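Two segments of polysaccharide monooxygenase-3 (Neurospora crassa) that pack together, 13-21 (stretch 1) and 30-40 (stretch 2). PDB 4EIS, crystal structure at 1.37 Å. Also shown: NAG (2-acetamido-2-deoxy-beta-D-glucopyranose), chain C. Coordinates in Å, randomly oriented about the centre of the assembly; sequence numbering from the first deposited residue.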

# COMPACT_ATOMS: atom_id res chain seq x y z
N PHE A 13 6.18 17.59 -3.96
CA PHE A 13 6.90 16.73 -3.02
C PHE A 13 6.19 16.70 -1.68
O PHE A 13 5.79 17.75 -1.17
N TYR A 14 6.03 15.50 -1.12
CA TYR A 14 5.55 15.34 0.23
C TYR A 14 6.44 14.39 1.03
O TYR A 14 6.64 13.25 0.62
N GLN A 15 6.89 14.84 2.19
CA GLN A 15 7.55 13.94 3.11
C GLN A 15 6.48 13.19 3.86
O GLN A 15 5.60 13.80 4.47
N PHE A 16 6.57 11.87 3.86
CA PHE A 16 5.58 11.06 4.55
C PHE A 16 5.82 11.12 6.07
O PHE A 16 6.85 11.64 6.55
N TYR A 17 4.83 10.64 6.83
CA TYR A 17 4.97 10.43 8.25
C TYR A 17 6.32 9.76 8.54
O TYR A 17 6.71 8.78 7.88
N GLN A 18 7.04 10.30 9.52
CA GLN A 18 8.40 9.86 9.87
C GLN A 18 8.37 9.24 11.27
O GLN A 18 8.36 9.97 12.25
N PRO A 19 8.37 7.89 11.36
CA PRO A 19 8.24 7.25 12.66
C PRO A 19 9.47 7.44 13.57
O PRO A 19 9.34 7.25 14.77
N TYR A 20 10.62 7.82 13.01
CA TYR A 20 11.84 8.06 13.79
C TYR A 20 12.16 9.56 13.88
O TYR A 20 13.29 9.94 14.17
N GLN A 21 11.15 10.41 13.66
CA GLN A 21 11.30 11.88 13.83
C GLN A 21 10.05 12.50 14.49
O GLN A 21 10.14 13.24 15.46
N ASP A 30 1.82 18.05 10.50
CA ASP A 30 0.73 17.56 9.66
C ASP A 30 1.34 16.79 8.50
O ASP A 30 2.32 17.22 7.91
N ARG A 31 0.72 15.67 8.15
CA ARG A 31 1.20 14.83 7.05
C ARG A 31 0.04 14.41 6.15
O ARG A 31 -1.14 14.49 6.55
N ILE A 32 0.36 13.99 4.93
CA ILE A 32 -0.63 13.35 4.06
C ILE A 32 -0.70 11.83 4.24
O ILE A 32 -1.58 11.18 3.68
N SER A 33 0.26 11.27 4.98
CA SER A 33 0.32 9.83 5.21
C SER A 33 0.12 9.53 6.67
O SER A 33 0.39 10.37 7.54
N ARG A 34 -0.34 8.31 6.91
CA ARG A 34 -0.83 7.89 8.20
C ARG A 34 0.30 7.33 9.05
O ARG A 34 1.23 6.71 8.54
N LYS A 35 0.18 7.56 10.35
CA LYS A 35 1.10 7.10 11.37
C LYS A 35 1.45 5.62 11.20
O LYS A 35 0.59 4.80 10.91
N ILE A 36 2.73 5.31 11.35
CA ILE A 36 3.22 3.92 11.39
C ILE A 36 4.16 3.81 12.61
O ILE A 36 4.65 4.82 13.10
N PRO A 37 4.39 2.58 13.12
CA PRO A 37 5.19 2.44 14.34
C PRO A 37 6.70 2.60 14.16
O PRO A 37 7.44 2.86 15.13
N GLY A 38 7.15 2.46 12.93
CA GLY A 38 8.56 2.20 12.65
C GLY A 38 8.65 1.39 11.37
O GLY A 38 7.70 1.32 10.60
N ASN A 39 9.80 0.77 11.14
CA ASN A 39 10.07 0.11 9.87
C ASN A 39 9.81 -1.41 9.87
O ASN A 39 10.12 -2.10 8.90
N GLY A 40 9.24 -1.93 10.96
CA GLY A 40 9.04 -3.37 11.12
C GLY A 40 7.77 -3.93 10.48
O GLY A 40 6.84 -3.20 10.16

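The most unusual feature of this contact is that a tyrosine ring packs against main chain: the CA of Lys35 lies over one face of the Tyr17 ring, 3.6 Å from its centroid and only 8° off the normal. Stretches with little regular structure can still pack closely; here a ring lies against a backbone CA. Tyr17 (chi1 t) leaves CA sideways, and its ring runs along stretch 2, with Tyr17 CD2 4.1 Å from Ile36 CG1. Tyr17 OH lies 2.5 Å from the oxygen of water 2, which donates to Ile36 O at 2.7 Å, so water 2 bridges the Tyr17 hydroxyl and the Ile36 carbonyl.

Ser33 (p) points toward stretch 1. Ser33 OG accepts a hydrogen bond from Tyr17 N (2.8 Å), while Ser33 CB sits over the Phe16 ring, 3.8 Å from the centroid. Ile32 (chi1 p, chi2 t) meets two aromatics: Ile32 CG2 is 3.7 Å from Tyr14 CD1, and Ile32 CD1 is 3.8 Å from Phe16 CE1. Water 1 links the backbones, donating to Gln15 O (2.8 Å) and accepting from Ile32 N (2.9 Å).

Arg31 (m, m, t) also points toward stretch 1. Arg31 NH1 donates to Gln15 OE1 at 2.9 Å, and Arg31 NH2 adds a weak bond to the same Gln15 OE1 at 3.1 Å; Phe16 O lies over one face of the guanidinium.

At the other end, Pro19 CG meets Ile36 CD1 at 3.8 Å. Tyr20 (chi1 m) starts sideways but brings Tyr20 OH to Asn39 N, which donates to it at 2.9 Å. Gly38 makes room for this: an ideal CB on Gly38 would lie 2.6 Å from Tyr20 OH, a clash. Water 3 donates to Pro19 O (2.6 Å) and Pro37 O (2.8 Å). NAG C8 lies 3.4 Å from CZ of Phe13, a residue that makes no contact with stretch 2.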

# COMPACT_ATOMS: atom_id res chain seq x y z
CB PHE A 13 8.32 17.24 -2.83
CG PHE A 13 9.13 16.41 -1.88
CD1 PHE A 13 9.75 15.24 -2.31
CD2 PHE A 13 9.29 16.78 -0.54
CE1 PHE A 13 10.49 14.46 -1.45
CE2 PHE A 13 10.04 16.01 0.32
CZ PHE A 13 10.63 14.84 -0.14
CB TYR A 14 4.12 14.76 0.20
CG TYR A 14 3.08 15.64 -0.47
CD1 TYR A 14 2.34 16.55 0.26
CD2 TYR A 14 2.88 15.58 -1.83
CE1 TYR A 14 1.40 17.36 -0.35
CE2 TYR A 14 1.94 16.39 -2.45
CZ TYR A 14 1.21 17.28 -1.70
OH TYR A 14 0.27 18.10 -2.30
CB GLN A 15 8.47 14.70 4.07
CG GLN A 15 9.27 13.78 4.97
CD GLN A 15 10.10 14.52 5.99
OE1 GLN A 15 9.63 15.46 6.61
NE2 GLN A 15 11.35 14.10 6.16
CB PHE A 16 5.63 9.63 4.03
CG PHE A 16 4.77 9.39 2.83
CD1 PHE A 16 4.50 10.39 1.90
CD2 PHE A 16 4.25 8.13 2.61
CE1 PHE A 16 3.69 10.14 0.81
CE2 PHE A 16 3.47 7.88 1.51
CZ PHE A 16 3.19 8.88 0.63
CB TYR A 17 3.82 9.58 8.81
CG TYR A 17 3.89 9.40 10.29
CD1 TYR A 17 3.36 10.34 11.18
CD2 TYR A 17 4.59 8.32 10.82
CE1 TYR A 17 3.49 10.17 12.55
CE2 TYR A 17 4.70 8.15 12.19
CZ TYR A 17 4.16 9.06 13.05
OH TYR A 17 4.29 8.87 14.41
CB GLN A 18 9.36 11.05 9.85
CG GLN A 18 9.57 11.63 8.46
CD GLN A 18 10.21 10.65 7.50
OE1 GLN A 18 11.21 10.01 7.84
NE2 GLN A 18 9.67 10.55 6.29
CB PRO A 19 8.03 5.77 12.30
CG PRO A 19 8.65 5.62 10.96
CD PRO A 19 8.38 6.91 10.26
CB TYR A 20 13.01 7.23 13.22
CG TYR A 20 12.70 5.74 13.19
CD1 TYR A 20 12.73 5.01 12.00
CD2 TYR A 20 12.34 5.05 14.35
CE1 TYR A 20 12.41 3.66 11.98
CE2 TYR A 20 12.03 3.70 14.34
CZ TYR A 20 12.07 3.01 13.15
OH TYR A 20 11.77 1.67 13.12
CB GLN A 21 11.47 12.61 12.49
CG GLN A 21 12.73 12.35 11.69
CD GLN A 21 12.89 13.38 10.58
OE1 GLN A 21 12.08 13.45 9.65
NE2 GLN A 21 13.91 14.21 10.68
CB ASP A 30 -0.09 18.72 9.08
CG ASP A 30 -0.87 19.49 10.13
OD1 ASP A 30 -0.95 19.07 11.31
OD2 ASP A 30 -1.44 20.54 9.75
CB ARG A 31 1.86 13.56 7.60
CG ARG A 31 3.07 13.77 8.49
CD ARG A 31 4.26 14.29 7.71
NE ARG A 31 5.49 14.24 8.51
CZ ARG A 31 6.64 14.79 8.15
NH1 ARG A 31 6.76 15.47 7.02
NH2 ARG A 31 7.68 14.67 8.95
CB ILE A 32 -0.42 13.63 2.56
CG1 ILE A 32 0.89 13.03 2.06
CG2 ILE A 32 -0.47 15.11 2.26
CD1 ILE A 32 0.91 12.78 0.57
CB SER A 33 1.61 9.18 4.70
OG SER A 33 2.67 9.34 5.61
CB ARG A 34 -1.98 6.89 8.01
CG ARG A 34 -3.17 7.50 7.28
CD ARG A 34 -4.41 6.63 7.41
NE ARG A 34 -5.55 7.40 6.97
CZ ARG A 34 -6.81 7.19 7.32
NH1 ARG A 34 -7.12 6.15 8.06
NH2 ARG A 34 -7.74 8.02 6.90
CB LYS A 35 0.47 7.33 12.75
CG LYS A 35 1.27 6.86 13.95
CD LYS A 35 0.60 7.29 15.24
CE LYS A 35 1.42 6.82 16.42
NZ LYS A 35 1.17 5.38 16.72
CB ILE A 36 3.93 3.53 10.08
CG1 ILE A 36 5.15 4.42 9.85
CG2 ILE A 36 2.97 3.65 8.91
CD1 ILE A 36 6.06 3.89 8.78
CB PRO A 37 4.88 1.00 14.77
CG PRO A 37 4.49 0.28 13.52
CD PRO A 37 3.83 1.30 12.65
CB ASN A 39 11.49 0.40 9.38
CG ASN A 39 12.57 -0.12 10.31
OD1 ASN A 39 12.32 -0.86 11.26
ND2 ASN A 39 13.80 0.26 10.01
C1 NAG C . 13.18 10.75 -0.65
C2 NAG C . 14.22 11.71 -0.15
C3 NAG C . 15.49 11.06 -0.67
C4 NAG C . 15.56 9.59 -0.23
C5 NAG C . 14.23 8.85 -0.44
C6 NAG C . 14.25 7.42 0.08
C7 NAG C . 14.03 14.15 -0.15
C8 NAG C . 13.84 15.37 -1.00
N2 NAG C . 14.04 12.98 -0.79
O3 NAG C . 16.59 11.82 -0.22
O4 NAG C . 16.47 8.96 -1.11
O5 NAG C . 13.16 9.59 0.13
O6 NAG C . 14.64 7.35 1.43
O7 NAG C . 14.18 14.27 1.07
O HOH W 1 3.01 14.79 4.10
O HOH W 2 4.93 6.58 15.13
O HOH W 3 8.33 5.28 16.22